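Local coordinates for protein cryptic loci regulator 2 (Schizosaccharomyces pombe 972h-, PDB 5IKJ) that is required for transcriptional silencing and nucleosome positioning at heterochromatic loci, acting upstream of histone deacetylases, at residues G60-L63 and A64-V67; H189-W192 and L193-D196; L220-E223 and N224-F228. All coordinates share one frame; numbering follows the deposited sequence.

Contact 1 (G60-L63 and A64-V67); sequences GRLL and AQHV
L63 and V67 lie side by side, one helical turn apart, and their methyls meet at L63 CD1 and V67 CG2, 3.6 Å apart. L63 holds CG anti to its own nitrogen (chi1 -178°), which lays the isobutyl group along the helix toward V67. Between the same two residues the backbone bond from V67 N to L63 O is 2.8 Å long, and L63 O also takes H66 N, which approaches from above the carbonyl plane. On another side of the helix R61 and Q65 run alongside each other. Q65 NE2 meets the aliphatic stem of R61 at CG, 3.3 Å away, with amide and guanidinium planes 68° apart. Q65 reaches this far because CG sits beside the backbone nitrogen (chi1 -65°) and the extended chain runs back over the preceding turn, bringing OE1 to 3.7 Å from L62 CD2. The H66 ring leads off from this turn, stacks on Y191 and hydrogen-bonds through NE2 to E225. These are the last two turns of helix 50-67, an amphipathic helix end whose apolar ridge of L63 and V67 packs against L190 and I194 of helix 183-195.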
ATOM      1  N   GLY A  60     -14.190 -17.881   7.572  1.00 56.64           N
ATOM      2  CA  GLY A  60     -14.908 -16.649   7.296  1.00 51.29           C
ATOM      3  C   GLY A  60     -14.252 -15.429   7.912  1.00 53.92           C
ATOM      4  O   GLY A  60     -14.147 -14.382   7.269  1.00 56.28           O
ATOM      5  N   ARG A  61     -13.804 -15.540   9.164  1.00 57.52           N
ATOM      6  CA  ARG A  61     -13.160 -14.404   9.816  1.00 58.88           C
ATOM      7  C   ARG A  61     -11.880 -14.016   9.090  1.00 50.21           C
ATOM      8  O   ARG A  61     -11.656 -12.839   8.786  1.00 55.06           O
ATOM      9  CB  ARG A  61     -12.855 -14.722  11.281  1.00 57.88           C
ATOM     10  CG  ARG A  61     -12.052 -13.619  11.973  1.00 67.08           C
ATOM     11  CD  ARG A  61     -11.825 -13.878  13.453  1.00 73.70           C
ATOM     12  NE  ARG A  61     -10.837 -14.926  13.692  1.00 71.11           N
ATOM     13  CZ  ARG A  61     -11.122 -16.210  13.890  1.00 66.27           C
ATOM     14  NH1 ARG A  61     -10.139 -17.077  14.098  1.00 60.56           N
ATOM     15  NH2 ARG A  61     -12.379 -16.634  13.885  1.00 66.92           N
ATOM     16  N   LEU A  62     -11.021 -14.996   8.810  1.00 59.31           N
ATOM     17  CA  LEU A  62      -9.721 -14.699   8.221  1.00 62.00           C
ATOM     18  C   LEU A  62      -9.853 -14.327   6.750  1.00 54.06           C
ATOM     19  O   LEU A  62      -9.126 -13.454   6.262  1.00 56.73           O
ATOM     20  CB  LEU A  62      -8.785 -15.893   8.403  1.00 57.87           C
ATOM     21  CG  LEU A  62      -8.481 -16.213   9.871  1.00 59.96           C
ATOM     22  CD1 LEU A  62      -7.748 -17.537  10.014  1.00 58.58           C
ATOM     23  CD2 LEU A  62      -7.674 -15.092  10.510  1.00 58.73           C
ATOM     24  N   LEU A  63     -10.772 -14.971   6.031  1.00 50.28           N
ATOM     25  CA  LEU A  63     -11.088 -14.519   4.682  1.00 58.13           C
ATOM     26  C   LEU A  63     -11.559 -13.069   4.702  1.00 57.18           C
ATOM     27  O   LEU A  63     -11.070 -12.233   3.934  1.00 58.78           O
ATOM     28  CB  LEU A  63     -12.151 -15.423   4.057  1.00 49.97           C
ATOM     29  CG  LEU A  63     -12.542 -15.088   2.614  1.00 56.86           C
ATOM     30  CD1 LEU A  63     -11.323 -15.129   1.702  1.00 59.64           C
ATOM     31  CD2 LEU A  63     -13.621 -16.037   2.104  1.00 57.00           C
ATOM     32  N   ALA A  64     -12.501 -12.750   5.593  1.00 54.49           N
ATOM     33  CA  ALA A  64     -13.012 -11.385   5.676  1.00 56.75           C
ATOM     34  C   ALA A  64     -11.897 -10.396   5.984  1.00 54.83           C
ATOM     35  O   ALA A  64     -11.822  -9.323   5.374  1.00 59.84           O
ATOM     36  CB  ALA A  64     -14.108 -11.300   6.737  1.00 67.14           C
ATOM     37  N   GLN A  65     -11.023 -10.734   6.934  1.00 56.72           N
ATOM     38  CA  GLN A  65      -9.903  -9.859   7.258  1.00 65.09           C
ATOM     39  C   GLN A  65      -8.893  -9.780   6.124  1.00 50.27           C
ATOM     40  O   GLN A  65      -8.089  -8.845   6.090  1.00 52.61           O
ATOM     41  CB  GLN A  65      -9.221 -10.340   8.540  1.00 57.48           C
ATOM     42  CG  GLN A  65     -10.103 -10.238   9.776  1.00 67.15           C
ATOM     43  CD  GLN A  65      -9.521 -10.957  10.976  1.00 81.80           C
ATOM     44  OE1 GLN A  65      -8.442 -11.544  10.899  1.00 82.56           O
ATOM     45  NE2 GLN A  65     -10.237 -10.917  12.094  1.00 79.89           N
ATOM     46  N   HIS A  66      -8.921 -10.735   5.193  1.00 56.75           N
ATOM     47  CA  HIS A  66      -8.023 -10.684   4.047  1.00 54.34           C
ATOM     48  C   HIS A  66      -8.623  -9.847   2.924  1.00 54.50           C
ATOM     49  O   HIS A  66      -7.978  -8.923   2.415  1.00 57.27           O
ATOM     50  CB  HIS A  66      -7.728 -12.103   3.561  1.00 59.02           C
ATOM     51  CG  HIS A  66      -6.467 -12.224   2.764  1.00 63.78           C
ATOM     52  ND1 HIS A  66      -5.936 -13.444   2.402  1.00 74.01           N
ATOM     53  CD2 HIS A  66      -5.633 -11.286   2.256  1.00 60.86           C
ATOM     54  CE1 HIS A  66      -4.830 -13.252   1.708  1.00 73.79           C
ATOM     55  NE2 HIS A  66      -4.622 -11.951   1.606  1.00 64.18           N
ATOM     56  N   VAL A  67      -9.863 -10.148   2.534  1.00 50.91           N
ATOM     57  CA  VAL A  67     -10.475  -9.452   1.406  1.00 53.99           C
ATOM     58  C   VAL A  67     -10.736  -7.994   1.755  1.00 54.94           C
ATOM     59  O   VAL A  67     -10.517  -7.096   0.932  1.00 55.26           O
ATOM     60  CB  VAL A  67     -11.771 -10.159   0.970  1.00 54.70           C
ATOM     61  CG1 VAL A  67     -12.275  -9.579  -0.347  1.00 62.00           C
ATOM     62  CG2 VAL A  67     -11.545 -11.648   0.827  1.00 61.40           C
TER

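Contact 2 (H189-W192 and L193-D196); sequences HLYW and LISD. With ZN (zinc ion), chain C.
W192 reaches past the end of its helix to D196, where NE1 lies 2.7 Å from D196 OD2 in a weak, bent hydrogen bond (129°). The indole and carboxylate planes are turned 66° apart, and D196 CB lies close to W192 CD1, 3.4 Å away. Neither polar group depends on this bond alone: W192 NE1 also bonds to N200 O, while D196 uses OD1 for T198 and OD2 for T203. The six-membered part of the indole serves two other neighbours. Its CZ3 touches L193 CD2 at 3.7 Å, and its CE3 lies over one face of the H189 ring, offset toward the rim. That imidazole belongs to a zinc site of three cysteines and one histidine: H189 ND1 binds the zinc ion at 2.1 Å, C204, C206 and C209 complete the metal shell, and D21 takes NE2, which should fix the rotation of the ring. L193 CD1 comes up obliquely to H189 CD2, 4.0 Å away. With an alanine in place of W192, the H189 ring and L193 would probably lose their shared aromatic neighbour, and D196 OD2 and N200 O the indole N-H. On another side of the helix S195 OG stands over one face of the Y191 ring, offset toward the rim, 3.5 Å from Y191 CZ. I194 places CG1 between its nitrogen and carbonyl carbon (chi1 63°), 3.4 Å from Y191 O.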
ATOM      1  N   HIS A 189      -5.983 -21.209  -0.707  1.00 47.02           N
ATOM      2  CA  HIS A 189      -6.801 -21.617  -1.843  1.00 50.23           C
ATOM      3  C   HIS A 189      -8.184 -20.982  -1.777  1.00 59.02           C
ATOM      4  O   HIS A 189      -8.720 -20.542  -2.801  1.00 54.85           O
ATOM      5  CB  HIS A 189      -6.915 -23.140  -1.892  1.00 52.32           C
ATOM      6  CG  HIS A 189      -7.422 -23.662  -3.199  1.00 53.41           C
ATOM      7  ND1 HIS A 189      -6.638 -23.719  -4.331  1.00 55.20           N
ATOM      8  CD2 HIS A 189      -8.636 -24.144  -3.558  1.00 57.82           C
ATOM      9  CE1 HIS A 189      -7.344 -24.217  -5.329  1.00 58.48           C
ATOM     10  NE2 HIS A 189      -8.560 -24.482  -4.887  1.00 61.39           N
ATOM     11  N   LEU A 190      -8.779 -20.928  -0.583  1.00 57.10           N
ATOM     12  CA  LEU A 190     -10.058 -20.245  -0.426  1.00 56.37           C
ATOM     13  C   LEU A 190      -9.967 -18.802  -0.902  1.00 50.30           C
ATOM     14  O   LEU A 190     -10.859 -18.313  -1.606  1.00 52.30           O
ATOM     15  CB  LEU A 190     -10.503 -20.290   1.037  1.00 55.02           C
ATOM     16  CG  LEU A 190     -11.815 -19.564   1.357  1.00 55.98           C
ATOM     17  CD1 LEU A 190     -12.979 -20.199   0.614  1.00 59.37           C
ATOM     18  CD2 LEU A 190     -12.079 -19.546   2.855  1.00 60.26           C
ATOM     19  N   TYR A 191      -8.897 -18.104  -0.520  1.00 51.17           N
ATOM     20  CA  TYR A 191      -8.734 -16.710  -0.909  1.00 54.03           C
ATOM     21  C   TYR A 191      -8.565 -16.573  -2.418  1.00 55.97           C
ATOM     22  O   TYR A 191      -9.034 -15.598  -3.015  1.00 52.53           O
ATOM     23  CB  TYR A 191      -7.538 -16.115  -0.168  1.00 49.21           C
ATOM     24  CG  TYR A 191      -7.213 -14.690  -0.540  1.00 62.47           C
ATOM     25  CD1 TYR A 191      -7.938 -13.630  -0.011  1.00 67.08           C
ATOM     26  CD2 TYR A 191      -6.170 -14.403  -1.408  1.00 61.25           C
ATOM     27  CE1 TYR A 191      -7.636 -12.325  -0.344  1.00 65.11           C
ATOM     28  CE2 TYR A 191      -5.861 -13.103  -1.747  1.00 63.96           C
ATOM     29  CZ  TYR A 191      -6.597 -12.068  -1.212  1.00 68.70           C
ATOM     30  OH  TYR A 191      -6.292 -10.770  -1.550  1.00 84.60           O
ATOM     31  N   TRP A 192      -7.902 -17.543  -3.051  1.00 50.91           N
ATOM     32  CA  TRP A 192      -7.770 -17.528  -4.504  1.00 44.67           C
ATOM     33  C   TRP A 192      -9.116 -17.745  -5.184  1.00 58.83           C
ATOM     34  O   TRP A 192      -9.387 -17.159  -6.238  1.00 57.44           O
ATOM     35  CB  TRP A 192      -6.770 -18.596  -4.943  1.00 46.44           C
ATOM     36  CG  TRP A 192      -6.702 -18.795  -6.423  1.00 59.15           C
ATOM     37  CD1 TRP A 192      -6.010 -18.036  -7.322  1.00 53.33           C
ATOM     38  CD2 TRP A 192      -7.342 -19.829  -7.181  1.00 56.17           C
ATOM     39  NE1 TRP A 192      -6.184 -18.529  -8.592  1.00 58.99           N
ATOM     40  CE2 TRP A 192      -6.998 -19.630  -8.532  1.00 57.51           C
ATOM     41  CE3 TRP A 192      -8.175 -20.902  -6.849  1.00 54.95           C
ATOM     42  CZ2 TRP A 192      -7.457 -20.463  -9.551  1.00 52.25           C
ATOM     43  CZ3 TRP A 192      -8.631 -21.727  -7.861  1.00 54.22           C
ATOM     44  CH2 TRP A 192      -8.270 -21.503  -9.196  1.00 55.38           C
ATOM     45  N   LEU A 193      -9.973 -18.584  -4.596  1.00 49.23           N
ATOM     46  CA  LEU A 193     -11.264 -18.876  -5.210  1.00 52.04           C
ATOM     47  C   LEU A 193     -12.136 -17.632  -5.294  1.00 48.34           C
ATOM     48  O   LEU A 193     -12.875 -17.449  -6.268  1.00 52.70           O
ATOM     49  CB  LEU A 193     -11.983 -19.974  -4.426  1.00 51.57           C
ATOM     50  CG  LEU A 193     -11.545 -21.415  -4.696  1.00 58.22           C
ATOM     51  CD1 LEU A 193     -12.218 -22.358  -3.710  1.00 53.86           C
ATOM     52  CD2 LEU A 193     -11.866 -21.823  -6.129  1.00 51.99           C
ATOM     53  N   ILE A 194     -12.068 -16.761  -4.286  1.00 48.07           N
ATOM     54  CA  ILE A 194     -12.919 -15.578  -4.267  1.00 52.04           C
ATOM     55  C   ILE A 194     -12.251 -14.351  -4.878  1.00 59.11           C
ATOM     56  O   ILE A 194     -12.948 -13.375  -5.193  1.00 58.72           O
ATOM     57  CB  ILE A 194     -13.373 -15.246  -2.836  1.00 62.49           C
ATOM     58  CG1 ILE A 194     -12.178 -14.893  -1.961  1.00 62.73           C
ATOM     59  CG2 ILE A 194     -14.149 -16.406  -2.230  1.00 56.19           C
ATOM     60  CD1 ILE A 194     -11.948 -13.419  -1.816  1.00 66.25           C
ATOM     61  N   SER A 195     -10.929 -14.365  -5.056  1.00 58.70           N
ATOM     62  CA  SER A 195     -10.194 -13.195  -5.526  1.00 56.14           C
ATOM     63  C   SER A 195      -9.831 -13.269  -7.006  1.00 53.29           C
ATOM     64  O   SER A 195     -10.055 -12.305  -7.743  1.00 61.47           O
ATOM     65  CB  SER A 195      -8.923 -13.001  -4.692  1.00 52.58           C
ATOM     66  OG  SER A 195      -9.228 -12.452  -3.422  1.00 78.98           O
ATOM     67  N   ASP A 196      -9.268 -14.386  -7.459  1.00 53.77           N
ATOM     68  CA  ASP A 196      -8.787 -14.487  -8.836  1.00 53.16           C
ATOM     69  C   ASP A 196      -9.984 -14.596  -9.771  1.00 58.75           C
ATOM     70  O   ASP A 196     -10.596 -15.657  -9.902  1.00 63.38           O
ATOM     71  CB  ASP A 196      -7.851 -15.681  -8.991  1.00 56.78           C
ATOM     72  CG  ASP A 196      -7.205 -15.742 -10.366  1.00 62.62           C
ATOM     73  OD1 ASP A 196      -7.406 -14.801 -11.163  1.00 56.17           O
ATOM     74  OD2 ASP A 196      -6.488 -16.726 -10.645  1.00 66.13           O
TER
HETATM   75 ZN    ZN C 601      -4.611 -23.174  -4.452  1.00 47.72          ZN

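Contact 3 (L220-E223 and N224-F228)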
ATOM      1  N   LEU A 220       5.521 -12.727  -1.387  1.00 53.96           N
ATOM      2  CA  LEU A 220       5.281 -11.660  -2.354  1.00 51.98           C
ATOM      3  C   LEU A 220       3.881 -11.080  -2.191  1.00 45.50           C
ATOM      4  O   LEU A 220       3.701  -9.857  -2.176  1.00 50.70           O
ATOM      5  CB  LEU A 220       5.486 -12.179  -3.778  1.00 52.43           C
ATOM      6  CG  LEU A 220       5.199 -11.167  -4.894  1.00 57.91           C
ATOM      7  CD1 LEU A 220       6.072  -9.924  -4.756  1.00 58.71           C
ATOM      8  CD2 LEU A 220       5.393 -11.803  -6.262  1.00 61.49           C
ATOM      9  N   GLN A 221       2.873 -11.948  -2.072  1.00 42.64           N
ATOM     10  CA  GLN A 221       1.511 -11.478  -1.843  1.00 46.18           C
ATOM     11  C   GLN A 221       1.455 -10.559  -0.631  1.00 53.60           C
ATOM     12  O   GLN A 221       0.878  -9.468  -0.687  1.00 50.38           O
ATOM     13  CB  GLN A 221       0.573 -12.674  -1.663  1.00 45.53           C
ATOM     14  CG  GLN A 221      -0.864 -12.314  -1.298  1.00 54.44           C
ATOM     15  CD  GLN A 221      -1.574 -11.540  -2.389  1.00 61.37           C
ATOM     16  OE1 GLN A 221      -1.192 -11.599  -3.557  1.00 72.76           O
ATOM     17  NE2 GLN A 221      -2.618 -10.807  -2.012  1.00 56.91           N
ATOM     18  N   LYS A 222       2.066 -10.985   0.476  1.00 53.12           N
ATOM     19  CA  LYS A 222       2.072 -10.175   1.689  1.00 50.30           C
ATOM     20  C   LYS A 222       2.737  -8.824   1.442  1.00 47.49           C
ATOM     21  O   LYS A 222       2.215  -7.779   1.850  1.00 48.98           O
ATOM     22  CB  LYS A 222       2.782 -10.936   2.810  1.00 59.28           C
ATOM     23  CG  LYS A 222       2.511 -10.410   4.208  1.00 74.36           C
ATOM     24  CD  LYS A 222       3.195 -11.285   5.249  1.00 84.49           C
ATOM     25  CE  LYS A 222       2.804 -10.899   6.664  1.00 96.72           C
ATOM     26  NZ  LYS A 222       3.097  -9.471   6.965  1.00 79.34           N
ATOM     27  N   GLU A 223       3.853  -8.828   0.734  1.00 43.04           N
ATOM     28  CA  GLU A 223       4.539  -7.592   0.417  1.00 41.87           C
ATOM     29  C   GLU A 223       3.652  -6.687  -0.417  1.00 51.24           C
ATOM     30  O   GLU A 223       3.601  -5.485  -0.197  1.00 48.72           O
ATOM     31  CB  GLU A 223       5.829  -7.863  -0.345  1.00 45.12           C
ATOM     32  CG  GLU A 223       6.969  -8.371   0.509  1.00 64.25           C
ATOM     33  CD  GLU A 223       8.319  -8.186  -0.155  1.00 95.03           C
ATOM     34  OE1 GLU A 223       8.363  -8.034  -1.393  1.00 74.98           O
ATOM     35  OE2 GLU A 223       9.336  -8.187   0.566  1.00 82.25           O
ATOM     36  N   ASN A 224       2.956  -7.271  -1.383  1.00 43.46           N
ATOM     37  CA  ASN A 224       2.076  -6.493  -2.247  1.00 49.66           C
ATOM     38  C   ASN A 224       0.904  -5.913  -1.467  1.00 40.23           C
ATOM     39  O   ASN A 224       0.510  -4.763  -1.695  1.00 41.40           O
ATOM     40  CB  ASN A 224       1.577  -7.362  -3.398  1.00 53.05           C
ATOM     41  CG  ASN A 224       2.627  -7.566  -4.475  1.00 50.35           C
ATOM     42  OD1 ASN A 224       3.449  -6.686  -4.729  1.00 55.22           O
ATOM     43  ND2 ASN A 224       2.604  -8.729  -5.112  1.00 50.07           N
ATOM     44  N   GLU A 225       0.325  -6.694  -0.554  1.00 42.52           N
ATOM     45  CA  GLU A 225      -0.752  -6.176   0.282  1.00 44.46           C
ATOM     46  C   GLU A 225      -0.275  -4.991   1.112  1.00 46.84           C
ATOM     47  O   GLU A 225      -0.966  -3.971   1.214  1.00 52.41           O
ATOM     48  CB  GLU A 225      -1.291  -7.284   1.184  1.00 46.07           C
ATOM     49  CG  GLU A 225      -1.916  -8.442   0.428  1.00 51.86           C
ATOM     50  CD  GLU A 225      -2.377  -9.559   1.342  1.00 50.19           C
ATOM     51  OE1 GLU A 225      -2.425  -9.345   2.572  1.00 57.48           O
ATOM     52  OE2 GLU A 225      -2.685 -10.655   0.832  1.00 56.19           O
ATOM     53  N   ARG A 226       0.917  -5.098   1.671  1.00 50.56           N
ATOM     54  CA  ARG A 226       1.457  -4.012   2.459  1.00 55.34           C
ATOM     55  C   ARG A 226       1.756  -2.807   1.578  1.00 40.89           C
ATOM     56  O   ARG A 226       1.566  -1.679   1.993  1.00 46.02           O
ATOM     57  CB  ARG A 226       2.696  -4.461   3.231  1.00 47.09           C
ATOM     58  CG  ARG A 226       2.382  -5.434   4.350  1.00 50.30           C
ATOM     59  CD  ARG A 226       3.517  -5.568   5.346  1.00 49.35           C
ATOM     60  NE  ARG A 226       4.751  -6.002   4.717  1.00 57.51           N
ATOM     61  CZ  ARG A 226       5.790  -5.210   4.506  1.00 49.40           C
ATOM     62  NH1 ARG A 226       6.867  -5.686   3.918  1.00 58.32           N
ATOM     63  NH2 ARG A 226       5.754  -3.948   4.888  1.00 55.13           N
ATOM     64  N   MET A 227       2.215  -3.040   0.360  1.00 45.58           N
ATOM     65  CA  MET A 227       2.504  -1.928  -0.531  1.00 50.46           C
ATOM     66  C   MET A 227       1.229  -1.159  -0.824  1.00 52.88           C
ATOM     67  O   MET A 227       1.222   0.060  -0.806  1.00 48.00           O
ATOM     68  CB  MET A 227       3.126  -2.396  -1.831  1.00 46.57           C
ATOM     69  CG  MET A 227       3.442  -1.253  -2.772  1.00 47.66           C
ATOM     70  SD  MET A 227       4.346  -1.790  -4.214  1.00 51.47           S
ATOM     71  CE  MET A 227       3.204  -2.978  -4.885  1.00 48.10           C
ATOM     72  N   PHE A 228       0.150  -1.876  -1.096  1.00 43.57           N
ATOM     73  CA  PHE A 228      -1.130  -1.227  -1.361  1.00 48.69           C
ATOM     74  C   PHE A 228      -1.518  -0.308  -0.212  1.00 50.42           C
ATOM     75  O   PHE A 228      -1.922   0.842  -0.425  1.00 46.89           O
ATOM     76  CB  PHE A 228      -2.215  -2.280  -1.591  1.00 45.26           C
ATOM     77  CG  PHE A 228      -3.612  -1.728  -1.544  1.00 49.52           C
ATOM     78  CD1 PHE A 228      -4.170  -1.122  -2.657  1.00 48.38           C
ATOM     79  CD2 PHE A 228      -4.368  -1.815  -0.385  1.00 52.60           C
ATOM     80  CE1 PHE A 228      -5.452  -0.611  -2.616  1.00 47.57           C
ATOM     81  CE2 PHE A 228      -5.652  -1.305  -0.339  1.00 54.22           C
ATOM     82  CZ  PHE A 228      -6.194  -0.702  -1.456  1.00 51.55           C
TER
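Q221 reaches along the helix to E225 and gives a hydrogen bond from NE2 to E225 OE2, 2.8 Å long and fairly straight at 157°. The acceptor oxygen lies close to the amide plane of Q221 and offers its anti lone pair, on the side away from OE1; the amide and carboxylate planes are turned 70° apart. Q221 starts out with CG anti to its nitrogen and then bends at chi2 (64°), which turns the amide forward to the E225 carboxylate. E225 is extended beyond CG, and CG itself packs 3.2 Å from Q221 O. Such a side-chain bridge between residues four apart spans the same i to i+4 step as the main-chain bonding of helix 214-237, in which E225 N binds Q221 O at 2.8 Å. In the next shell, E225 OE2 also pairs with H66 NE2 of helix 50-67, and OE1 takes A71 N. With three such partners the buried carboxylate would probably be held firmly in its negative form. Further round the helix, N224 ND2 lies against L220, 3.6 Å from CG. K222 and R226 bring like charges near, with K222 NZ 4.5 Å from R226 NE. R226 has stronger partners beyond the helix, for its NH2 bonds to the backbone of the chain of another protein, and an aromatic side chain of that chain makes a cation-pi contact with the guanidinium. M227 and F228 both touch Y380 of strand 377-384, and apolar side chains of the other protein pack on them too.

Overall arrangement
From the N terminus, contact 1 comes first, at the end of helix 50-67, then contact 2 at the end of helix 183-195, then contact 3 within helix 214-237. Each is one unbroken stretch of chain, helical but for D196 at the end of contact 2, so none closes a long loop; they follow in series, neither nesting nor crossing. In space they converge. Contacts 1 and 2 have centres about 11 Å apart and form a helix-helix interface, while contact 3 lies about 16 Å from each by centres. H66 joins the three, reaching both Y191 and E225, and Y191 OH comes to 3.7 Å from Q221 NE2. Two helix ends, one carrying a zinc ligand, thus meet the helix whose M227 and F228 pack on strand 377-384.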